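Local structure of putative RNase YutE (Bacillus subtilis subsp. subtilis str. 168, 1YLM) at residues Gly14-Gln19 and Ile46-Asp51; Ala37-Gly42 and Lys97-Gln102; Phe60-Pro65 and Val76-Val81. The protein probably acts as an RNase, the toxic component of a putative type VII toxin-antitoxin system, and is probably neutralised by its cognate antitoxin YutD. All blocks are in the same frame, centred on the assembly; numbering follows the deposited sequence.

Interaction 1 of 3, residues Gly14-Gln19 and Ile46-Asp51; sequences GFFEHQ and IECILD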
loop_
_atom_site.group_PDB
_atom_site.type_symbol
_atom_site.label_atom_id
_atom_site.label_comp_id
_atom_site.label_asym_id
_atom_site.label_seq_id
_atom_site.Cartn_x
_atom_site.Cartn_y
_atom_site.Cartn_z
ATOM N N GLY A 14 -18.157 -0.394 5.046
ATOM C CA GLY A 14 -18.567 0.971 4.679
ATOM C C GLY A 14 -17.485 1.711 3.911
ATOM O O GLY A 14 -17.762 2.376 2.912
ATOM N N PHE A 15 -16.246 1.606 4.407
ATOM C CA PHE A 15 -15.084 2.203 3.759
ATOM C C PHE A 15 -14.932 1.656 2.342
ATOM O O PHE A 15 -14.768 2.416 1.383
ATOM C CB PHE A 15 -13.855 1.848 4.580
ATOM C CG PHE A 15 -12.581 2.495 4.105
ATOM C CD1 PHE A 15 -12.248 3.795 4.516
ATOM C CD2 PHE A 15 -11.687 1.781 3.301
ATOM C CE1 PHE A 15 -11.035 4.384 4.097
ATOM C CE2 PHE A 15 -10.479 2.365 2.880
ATOM C CZ PHE A 15 -10.166 3.661 3.277
ATOM N N PHE A 16 -14.947 0.327 2.234
ATOM C CA PHE A 16 -14.950 -0.384 0.952
ATOM C C PHE A 16 -15.984 0.174 -0.032
ATOM O O PHE A 16 -15.663 0.490 -1.185
ATOM C CB PHE A 16 -15.207 -1.876 1.222
ATOM C CG PHE A 16 -15.306 -2.730 -0.026
ATOM C CD1 PHE A 16 -14.167 -3.331 -0.570
ATOM C CD2 PHE A 16 -16.543 -2.973 -0.617
ATOM C CE1 PHE A 16 -14.254 -4.146 -1.719
ATOM C CE2 PHE A 16 -16.643 -3.780 -1.764
ATOM C CZ PHE A 16 -15.494 -4.369 -2.310
ATOM N N GLU A 17 -17.229 0.287 0.415
ATOM C CA GLU A 17 -18.296 0.771 -0.444
ATOM C C GLU A 17 -18.033 2.208 -0.935
ATOM O O GLU A 17 -18.264 2.535 -2.109
ATOM C CB GLU A 17 -19.635 0.631 0.281
ATOM C CG GLU A 17 -20.126 -0.836 0.276
ATOM C CD GLU A 17 -21.435 -1.046 1.035
ATOM O OE1 GLU A 17 -21.619 -0.418 2.095
ATOM O OE2 GLU A 17 -22.257 -1.878 0.574
ATOM N N HIS A 18 -17.514 3.050 -0.051
ATOM C CA HIS A 18 -17.131 4.407 -0.450
ATOM C C HIS A 18 -16.090 4.379 -1.577
ATOM O O HIS A 18 -16.232 5.094 -2.577
ATOM C CB HIS A 18 -16.638 5.227 0.746
ATOM C CG HIS A 18 -16.384 6.668 0.416
ATOM N ND1 HIS A 18 -17.393 7.543 0.058
ATOM C CD2 HIS A 18 -15.233 7.380 0.360
ATOM C CE1 HIS A 18 -16.868 8.734 -0.188
ATOM N NE2 HIS A 18 -15.561 8.661 -0.012
ATOM N N GLN A 19 -15.055 3.545 -1.435
ATOM C CA GLN A 19 -14.001 3.498 -2.467
ATOM C C GLN A 19 -14.565 2.959 -3.792
ATOM O O GLN A 19 -14.208 3.458 -4.882
ATOM C CB GLN A 19 -12.793 2.661 -2.043
ATOM C CG GLN A 19 -12.170 2.905 -0.632
ATOM C CD GLN A 19 -12.186 4.356 -0.157
ATOM O OE1 GLN A 19 -12.730 4.663 0.905
ATOM N NE2 GLN A 19 -11.593 5.235 -0.919
ATOM N N ILE A 46 -8.729 -4.436 -2.229
ATOM C CA ILE A 46 -8.069 -5.720 -1.917
ATOM C C ILE A 46 -7.884 -5.907 -0.398
ATOM O O ILE A 46 -8.247 -6.958 0.155
ATOM C CB ILE A 46 -6.691 -5.848 -2.649
ATOM C CG1 ILE A 46 -6.912 -5.945 -4.173
ATOM C CG2 ILE A 46 -5.932 -7.082 -2.124
ATOM C CD1 ILE A 46 -5.639 -5.778 -5.035
ATOM N N GLU A 47 -7.319 -4.895 0.266
ATOM C CA GLU A 47 -7.047 -4.964 1.712
ATOM C C GLU A 47 -8.329 -5.143 2.530
ATOM O O GLU A 47 -8.344 -5.930 3.482
ATOM C CB GLU A 47 -6.282 -3.736 2.214
ATOM C CG GLU A 47 -4.808 -3.627 1.798
ATOM C CD GLU A 47 -4.056 -4.957 1.830
ATOM O OE1 GLU A 47 -3.601 -5.429 2.911
ATOM O OE2 GLU A 47 -3.912 -5.520 0.748
ATOM N N CYS A 48 -9.386 -4.417 2.154
ATOM C CA CYS A 48 -10.687 -4.544 2.800
ATOM C C CYS A 48 -11.227 -5.971 2.663
ATOM O O CYS A 48 -11.769 -6.518 3.629
ATOM C CB CYS A 48 -11.698 -3.589 2.183
ATOM S SG CYS A 48 -11.504 -1.831 2.638
ATOM N N ILE A 49 -11.086 -6.563 1.475
ATOM C CA ILE A 49 -11.559 -7.942 1.275
ATOM C C ILE A 49 -10.753 -8.912 2.134
ATOM O O ILE A 49 -11.328 -9.769 2.818
ATOM C CB ILE A 49 -11.511 -8.367 -0.197
ATOM C CG1 ILE A 49 -12.528 -7.553 -1.020
ATOM C CG2 ILE A 49 -11.752 -9.889 -0.331
ATOM C CD1 ILE A 49 -12.260 -7.640 -2.550
ATOM N N LEU A 50 -9.429 -8.784 2.099
ATOM C CA LEU A 50 -8.564 -9.706 2.854
ATOM C C LEU A 50 -8.763 -9.582 4.360
ATOM O O LEU A 50 -8.826 -10.597 5.067
ATOM C CB LEU A 50 -7.099 -9.468 2.505
ATOM C CG LEU A 50 -6.721 -9.803 1.055
ATOM C CD1 LEU A 50 -5.267 -9.473 0.792
ATOM C CD2 LEU A 50 -7.044 -11.271 0.678
ATOM N N ASP A 51 -8.852 -8.334 4.834
ATOM C CA ASP A 51 -9.003 -8.051 6.262
ATOM C C ASP A 51 -10.354 -8.557 6.755
ATOM O O ASP A 51 -10.431 -9.225 7.799
ATOM C CB ASP A 51 -8.848 -6.536 6.537
ATOM C CG ASP A 51 -7.377 -6.080 6.535
ATOM O OD1 ASP A 51 -6.478 -6.934 6.633
ATOM O OD2 ASP A 51 -7.124 -4.864 6.460
#

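Interaction 2 of 3, residues Ala37-Gly42 and Lys97-Gln102; sequences ALQRIG and KTLVQQ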
loop_
_atom_site.group_PDB
_atom_site.type_symbol
_atom_site.label_atom_id
_atom_site.label_comp_id
_atom_site.label_asym_id
_atom_site.label_seq_id
_atom_site.Cartn_x
_atom_site.Cartn_y
_atom_site.Cartn_z
ATOM N N ALA A 37 -4.602 7.733 -7.978
ATOM C CA ALA A 37 -5.842 7.502 -7.207
ATOM C C ALA A 37 -6.376 6.095 -7.451
ATOM O O ALA A 37 -6.833 5.435 -6.515
ATOM C CB ALA A 37 -6.913 8.542 -7.540
ATOM N N LEU A 38 -6.345 5.646 -8.704
ATOM C CA LEU A 38 -6.855 4.322 -9.041
ATOM C C LEU A 38 -6.017 3.233 -8.391
ATOM O O LEU A 38 -6.565 2.249 -7.899
ATOM C CB LEU A 38 -6.923 4.108 -10.556
ATOM C CG LEU A 38 -7.571 2.819 -11.045
ATOM C CD1 LEU A 38 -9.014 2.659 -10.526
ATOM C CD2 LEU A 38 -7.520 2.831 -12.568
ATOM N N GLN A 39 -4.706 3.419 -8.346
ATOM C CA GLN A 39 -3.837 2.460 -7.603
ATOM C C GLN A 39 -4.210 2.374 -6.115
ATOM O O GLN A 39 -4.264 1.277 -5.536
ATOM C CB GLN A 39 -2.348 2.803 -7.767
ATOM C CG GLN A 39 -1.828 2.569 -9.206
ATOM C CD GLN A 39 -0.458 3.167 -9.435
ATOM O OE1 GLN A 39 0.248 3.507 -8.490
ATOM N NE2 GLN A 39 -0.066 3.275 -10.695
ATOM N N ARG A 40 -4.474 3.527 -5.495
ATOM C CA ARG A 40 -4.880 3.521 -4.091
ATOM C C ARG A 40 -6.212 2.800 -3.898
ATOM O O ARG A 40 -6.349 1.987 -2.987
ATOM C CB ARG A 40 -4.946 4.942 -3.527
ATOM C CG ARG A 40 -5.256 5.016 -2.021
ATOM C CD ARG A 40 -4.170 4.392 -1.193
ATOM N NE ARG A 40 -4.449 4.509 0.232
ATOM C CZ ARG A 40 -3.735 3.901 1.178
ATOM N NH1 ARG A 40 -2.724 3.103 0.844
ATOM N NH2 ARG A 40 -4.048 4.060 2.459
ATOM N N ILE A 41 -7.182 3.087 -4.765
ATOM C CA ILE A 41 -8.476 2.405 -4.722
ATOM C C ILE A 41 -8.306 0.876 -4.831
ATOM O O ILE A 41 -8.870 0.123 -4.011
ATOM C CB ILE A 41 -9.441 2.907 -5.834
ATOM C CG1 ILE A 41 -9.900 4.347 -5.533
ATOM C CG2 ILE A 41 -10.645 1.957 -5.944
ATOM C CD1 ILE A 41 -10.657 4.983 -6.683
ATOM N N GLY A 42 -7.553 0.428 -5.835
ATOM C CA GLY A 42 -7.264 -1.012 -6.017
ATOM C C GLY A 42 -6.696 -1.658 -4.762
ATOM O O GLY A 42 -7.194 -2.710 -4.299
ATOM N N LYS A 97 0.400 -7.981 -5.064
ATOM C CA LYS A 97 1.867 -7.941 -5.036
ATOM C C LYS A 97 2.419 -6.809 -5.910
ATOM O O LYS A 97 3.377 -6.138 -5.526
ATOM C CB LYS A 97 2.464 -9.295 -5.466
ATOM C CG LYS A 97 3.983 -9.379 -5.365
ATOM C CD LYS A 97 4.479 -10.737 -5.900
ATOM C CE LYS A 97 5.987 -10.946 -5.659
ATOM N NZ LYS A 97 6.421 -12.339 -6.087
ATOM N N THR A 98 1.802 -6.591 -7.068
ATOM C CA THR A 98 2.183 -5.480 -7.936
ATOM C C THR A 98 1.978 -4.131 -7.246
ATOM O O THR A 98 2.838 -3.245 -7.312
ATOM C CB THR A 98 1.419 -5.521 -9.279
ATOM O OG1 THR A 98 1.723 -6.760 -9.948
ATOM C CG2 THR A 98 1.847 -4.354 -10.165
ATOM N N LEU A 99 0.846 -3.985 -6.564
ATOM C CA LEU A 99 0.526 -2.717 -5.898
ATOM C C LEU A 99 1.395 -2.414 -4.687
ATOM O O LEU A 99 1.751 -1.251 -4.465
ATOM C CB LEU A 99 -0.956 -2.674 -5.522
ATOM C CG LEU A 99 -1.890 -2.422 -6.710
ATOM C CD1 LEU A 99 -3.326 -2.775 -6.312
ATOM C CD2 LEU A 99 -1.804 -0.965 -7.197
ATOM N N VAL A 100 1.750 -3.449 -3.914
ATOM C CA VAL A 100 2.433 -3.235 -2.624
ATOM C C VAL A 100 3.932 -3.537 -2.625
ATOM O O VAL A 100 4.676 -2.995 -1.805
ATOM C CB VAL A 100 1.747 -3.998 -1.458
ATOM C CG1 VAL A 100 0.244 -3.700 -1.449
ATOM C CG2 VAL A 100 2.011 -5.483 -1.547
ATOM N N GLN A 101 4.363 -4.413 -3.524
ATOM C CA GLN A 101 5.746 -4.866 -3.542
ATOM C C GLN A 101 6.474 -4.507 -4.842
ATOM O O GLN A 101 7.592 -3.996 -4.798
ATOM C CB GLN A 101 5.792 -6.372 -3.290
ATOM C CG GLN A 101 7.184 -6.926 -3.095
ATOM C CD GLN A 101 7.172 -8.435 -2.966
ATOM O OE1 GLN A 101 6.322 -9.000 -2.274
ATOM N NE2 GLN A 101 8.106 -9.101 -3.640
ATOM N N GLN A 102 5.845 -4.768 -5.985
ATOM C CA GLN A 102 6.473 -4.509 -7.283
ATOM C C GLN A 102 5.832 -3.286 -7.937
ATOM O O GLN A 102 5.372 -3.317 -9.087
ATOM C CB GLN A 102 6.396 -5.754 -8.189
ATOM C CG GLN A 102 7.169 -6.980 -7.649
ATOM C CD GLN A 102 6.861 -8.270 -8.417
ATOM O OE1 GLN A 102 5.818 -8.400 -9.056
ATOM N NE2 GLN A 102 7.765 -9.238 -8.329
#

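Interaction 3 of 3, residues Phe60-Pro65 and Val76-Val81; sequences FIMRDP and VDEKVV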
loop_
_atom_site.group_PDB
_atom_site.type_symbol
_atom_site.label_atom_id
_atom_site.label_comp_id
_atom_site.label_asym_id
_atom_site.label_seq_id
_atom_site.Cartn_x
_atom_site.Cartn_y
_atom_site.Cartn_z
ATOM N N PHE A 60 -15.494 -16.890 13.128
ATOM C CA PHE A 60 -16.387 -18.038 12.917
ATOM C C PHE A 60 -15.680 -19.388 12.917
ATOM O O PHE A 60 -16.271 -20.361 12.496
ATOM C CB PHE A 60 -17.199 -17.887 11.629
ATOM C CG PHE A 60 -18.295 -16.849 11.725
ATOM C CD1 PHE A 60 -18.158 -15.628 11.076
ATOM C CD2 PHE A 60 -19.453 -17.099 12.475
ATOM C CE1 PHE A 60 -19.149 -14.660 11.152
ATOM C CE2 PHE A 60 -20.463 -16.137 12.574
ATOM C CZ PHE A 60 -20.320 -14.914 11.900
ATOM N N ILE A 61 -14.442 -19.433 13.409
ATOM C CA ILE A 61 -13.653 -20.689 13.501
ATOM C C ILE A 61 -13.677 -21.448 12.184
ATOM O O ILE A 61 -13.983 -22.647 12.140
ATOM C CB ILE A 61 -14.148 -21.659 14.632
ATOM C CG1 ILE A 61 -14.718 -20.875 15.805
ATOM C CG2 ILE A 61 -13.003 -22.612 15.070
ATOM C CD1 ILE A 61 -15.304 -21.761 16.909
HETATM N N MSE A 62 -13.365 -20.737 11.106
HETATM C CA MSE A 62 -13.237 -21.371 9.803
HETATM C C MSE A 62 -11.821 -21.917 9.673
HETATM O O MSE A 62 -10.940 -21.604 10.484
HETATM C CB MSE A 62 -13.530 -20.358 8.688
HETATM C CG MSE A 62 -14.940 -19.756 8.730
HETATM SE SE MSE A 62 -15.248 -18.485 7.439
HETATM C CE MSE A 62 -16.940 -18.108 7.763
ATOM N N ARG A 63 -11.590 -22.709 8.632
ATOM C CA ARG A 63 -10.247 -23.222 8.362
ATOM C C ARG A 63 -9.252 -22.071 8.317
ATOM O O ARG A 63 -9.545 -20.999 7.779
ATOM C CB ARG A 63 -10.223 -24.002 7.042
ATOM C CG ARG A 63 -8.852 -24.514 6.655
ATOM C CD ARG A 63 -8.973 -25.533 5.547
ATOM N NE ARG A 63 -7.724 -26.276 5.390
ATOM C CZ ARG A 63 -7.429 -27.415 6.016
ATOM N NH1 ARG A 63 -8.299 -27.971 6.859
ATOM N NH2 ARG A 63 -6.255 -28.003 5.795
ATOM N N ASP A 64 -8.081 -22.285 8.892
ATOM C CA ASP A 64 -7.067 -21.245 8.912
ATOM C C ASP A 64 -6.356 -21.136 7.547
ATOM O O ASP A 64 -5.918 -22.147 6.996
ATOM C CB ASP A 64 -6.072 -21.532 10.032
ATOM C CG ASP A 64 -5.152 -20.374 10.304
ATOM O OD1 ASP A 64 -5.637 -19.242 10.510
ATOM O OD2 ASP A 64 -3.929 -20.599 10.319
ATOM N N PRO A 65 -6.273 -19.912 6.983
ATOM C CA PRO A 65 -5.581 -19.705 5.709
ATOM C C PRO A 65 -4.061 -19.786 5.860
ATOM O O PRO A 65 -3.500 -19.204 6.799
ATOM C CB PRO A 65 -5.985 -18.275 5.321
ATOM C CG PRO A 65 -6.270 -17.601 6.601
ATOM C CD PRO A 65 -6.829 -18.654 7.517
ATOM N N VAL A 76 -15.564 -19.368 0.185
ATOM C CA VAL A 76 -16.359 -20.160 -0.749
ATOM C C VAL A 76 -16.825 -21.478 -0.086
ATOM O O VAL A 76 -18.016 -21.794 -0.115
ATOM C CB VAL A 76 -15.585 -20.417 -2.074
ATOM C CG1 VAL A 76 -16.282 -21.461 -2.930
ATOM C CG2 VAL A 76 -15.438 -19.102 -2.854
ATOM N N ASP A 77 -15.882 -22.217 0.500
ATOM C CA ASP A 77 -16.176 -23.462 1.226
ATOM C C ASP A 77 -17.284 -23.258 2.266
ATOM O O ASP A 77 -18.154 -24.112 2.431
ATOM C CB ASP A 77 -14.926 -23.986 1.941
ATOM C CG ASP A 77 -13.865 -24.526 0.989
ATOM O OD1 ASP A 77 -14.159 -24.780 -0.209
ATOM O OD2 ASP A 77 -12.717 -24.701 1.454
ATOM N N GLU A 78 -17.250 -22.108 2.944
ATOM C CA GLU A 78 -18.189 -21.800 4.028
ATOM C C GLU A 78 -19.471 -21.153 3.521
ATOM O O GLU A 78 -20.349 -20.767 4.311
ATOM C CB GLU A 78 -17.511 -20.919 5.082
ATOM C CG GLU A 78 -16.433 -21.606 5.868
ATOM C CD GLU A 78 -16.961 -22.593 6.921
ATOM O OE1 GLU A 78 -18.174 -22.577 7.229
ATOM O OE2 GLU A 78 -16.143 -23.380 7.444
ATOM N N LYS A 79 -19.579 -21.050 2.195
ATOM C CA LYS A 79 -20.753 -20.495 1.524
ATOM C C LYS A 79 -21.042 -19.034 1.922
ATOM O O LYS A 79 -22.205 -18.608 1.986
ATOM C CB LYS A 79 -21.982 -21.389 1.750
ATOM C CG LYS A 79 -22.115 -22.549 0.758
ATOM C CD LYS A 79 -21.145 -23.676 1.022
ATOM C CE LYS A 79 -21.361 -24.810 0.013
ATOM N NZ LYS A 79 -20.088 -25.549 -0.282
ATOM N N VAL A 80 -19.978 -18.284 2.200
ATOM C CA VAL A 80 -20.093 -16.848 2.395
ATOM C C VAL A 80 -20.339 -16.157 1.041
ATOM O O VAL A 80 -21.207 -15.297 0.938
ATOM C CB VAL A 80 -18.857 -16.251 3.109
ATOM C CG1 VAL A 80 -19.057 -14.765 3.355
ATOM C CG2 VAL A 80 -18.583 -16.974 4.431
ATOM N N VAL A 81 -19.551 -16.530 0.028
ATOM C CA VAL A 81 -19.726 -16.025 -1.335
ATOM C C VAL A 81 -19.891 -17.229 -2.283
ATOM O O VAL A 81 -19.536 -18.357 -1.906
ATOM C CB VAL A 81 -18.523 -15.137 -1.782
ATOM C CG1 VAL A 81 -18.371 -13.915 -0.878
ATOM C CG2 VAL A 81 -17.224 -15.953 -1.829
HETATM O O HOH W 1 -13.662 -23.598 6.841
#

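Interaction 1 of 3, residues Gly14-Gln19 and Ile46-Asp51
Phe15 and Phe16 meet Cys48 and Ile49 where helix 6-23 packs against helix 32-59, an antiparallel helix pair in the all-helical bundle of this HepT-family protein. The short segments run at 154° with their axes 9.8 Å apart, and Phe16 and Cys48 bring the backbones nearest, their CA atoms 6.2 Å from each other. The tight part lies around Phe16. With CG anti to the backbone N (chi1 177°), its ring reaches across to the facing helix: CD1 comes to 3.7 Å from Cys48 CB, while CE1, the next ring carbon, is 3.9 Å from CG1 of Ile49. Both partners approach the ring obliquely. Ile49 offers its CG1-CD1 arm, CD1 being 4.1 Å from Phe16 CE1, so two neighbouring ring carbons serve two successive residues of helix 32-59. All three residues are buried; helix 119-137 covers Phe16 with Pro126 and Ile49 with Leu122 and Phe125.

The other side is looser. Phe15 remains partly exposed and contributes far less to the buried surface than Phe16; its one contact across the segments is with the cysteine sulfur. The second subunit lies on this side: its Leu104 packs on Phe15, its Tyr103 on Cys48, and its Glu32 takes a hydrogen bond with the exposed His18. Cys48 therefore stands between both regions, its CB against the Phe16 ring, its sulfur near Phe16 CB as well but closest to Phe15. That thiol makes a sulfur-aromatic contact at the ring's edge: Cys48 SG lies 5.0 Å from the Phe15 centroid, 80° off the ring normal, and closest to CD2 at 3.7 Å.

Interaction 2 of 3, residues Ala37-Gly42 and Lys97-Gln102
Gln39 and Leu99 mark the closest backbone approach, 7.0 Å between their CA atoms, where helix 32-59 passes the end of the short helix 96-100. Leu99 alone carries the contact from its side, dividing its two methyls between two successive turns of the facing helix. Leu99 CD2 lies 3.7 Å from the backbone O and 3.8 Å from CB of Gln39. Leu99 CD1 reaches the next turn, 3.9 Å from the carbonyl C of Gly42, a residue with no side chain to stand between the methyl and the main chain. A chi1 of -75°, with CG anti to the carbonyl carbon, leads the branch toward helix 32-59.

Leu99 belongs to the stretch 96-103 matched, by similarity, to the RX(4)HXY motif of HepT RNases, in which Arg96 is the probable active-site residue; Gln101 occupies the histidine position here. The helix ends within this stretch, and Lys97 O accepts from both Gln101 N, at 2.8 Å, and Gln102 N, at 2.9 Å.

Gln39 meets Leu99 with its aliphatic part, while its extended chain carries the amide onward. There OE1 bonds to NE of Arg40 from the second subunit and NE2 to Ser108 OG of the same chain. NH2 of that same neighbouring-subunit Arg40 also bonds to Leu99 O, so one arginine of the second subunit holds Gln39 and Leu99 together.

Interaction 3 of 3, residues Phe60-Pro65 and Val76-Val81
Met62, present as selenomethionine, lays its side chain across that of Glu78, the two crossing at a slant. The overlap involves the aliphatic part of the glutamate: Met62 SE and Met62 CG each lie 3.7 Å from Glu78 CG. The methyl CE of Met62 continues to Glu78 CB at 3.9 Å and touches CG2 of Val80, also at 3.9 Å. Such reach follows from an extended chain, with chi2 at 177° and chi3 at 178°, which sends the selenium and its methyl straight from the 60-65 loop over the end of helix 71-77.

Glu78 is shaped differently. A bend at chi2 (-75°) folds its carboxylate back beside the base of the Met62 side chain, where Glu78 OE2 is 4.0 Å from Met62 CG. This oxygen accepts a bond from a water at 2.6 Å, and the same water accepts from Arg63 N at 2.9 Å. The two segments are thus linked by one water bridge at the partly exposed margin, whereas Met62 and Val80 meet as buried apolar groups.

Past Glu78 the backbone turns: Lys79, with positive phi, closes helix 71-77 in a Schellman motif, and Val80 then also faces Met62. The contact therefore staples the loop leaving helix 32-59 to the C-terminal end of helix 71-77. In this strandless chain the surroundings are helical: Met62 packs on Ile57 of helix 32-59, Ile74 of helix 71-77 and Tyr132 of helix 119-137, while Val80 rests on Leu75 and on Ile129, also of helix 119-137.

How the interactions relate
Helix 32-59 serves both interaction 1 and interaction 2, and Ile46 CD1 touches Leu99 CD1 at 4.0 Å to join them directly. Interaction 1 is core, centred about 5 Å from the chain centre, and relies on aromatic, sulfur and aliphatic packing; interaction 2 is farther out, about 14 Å from that centre, with a single leucine set against a helix backbone and the aliphatic part of a glutamine. Both adjoin the second subunit. Interaction 3 touches no other chain of the assembly. Peripheral, about 15 Å from the chain centre and across it from interaction 2, it joins loop to helix end, with buried apolar groups beside a partly exposed, water-linked glutamate.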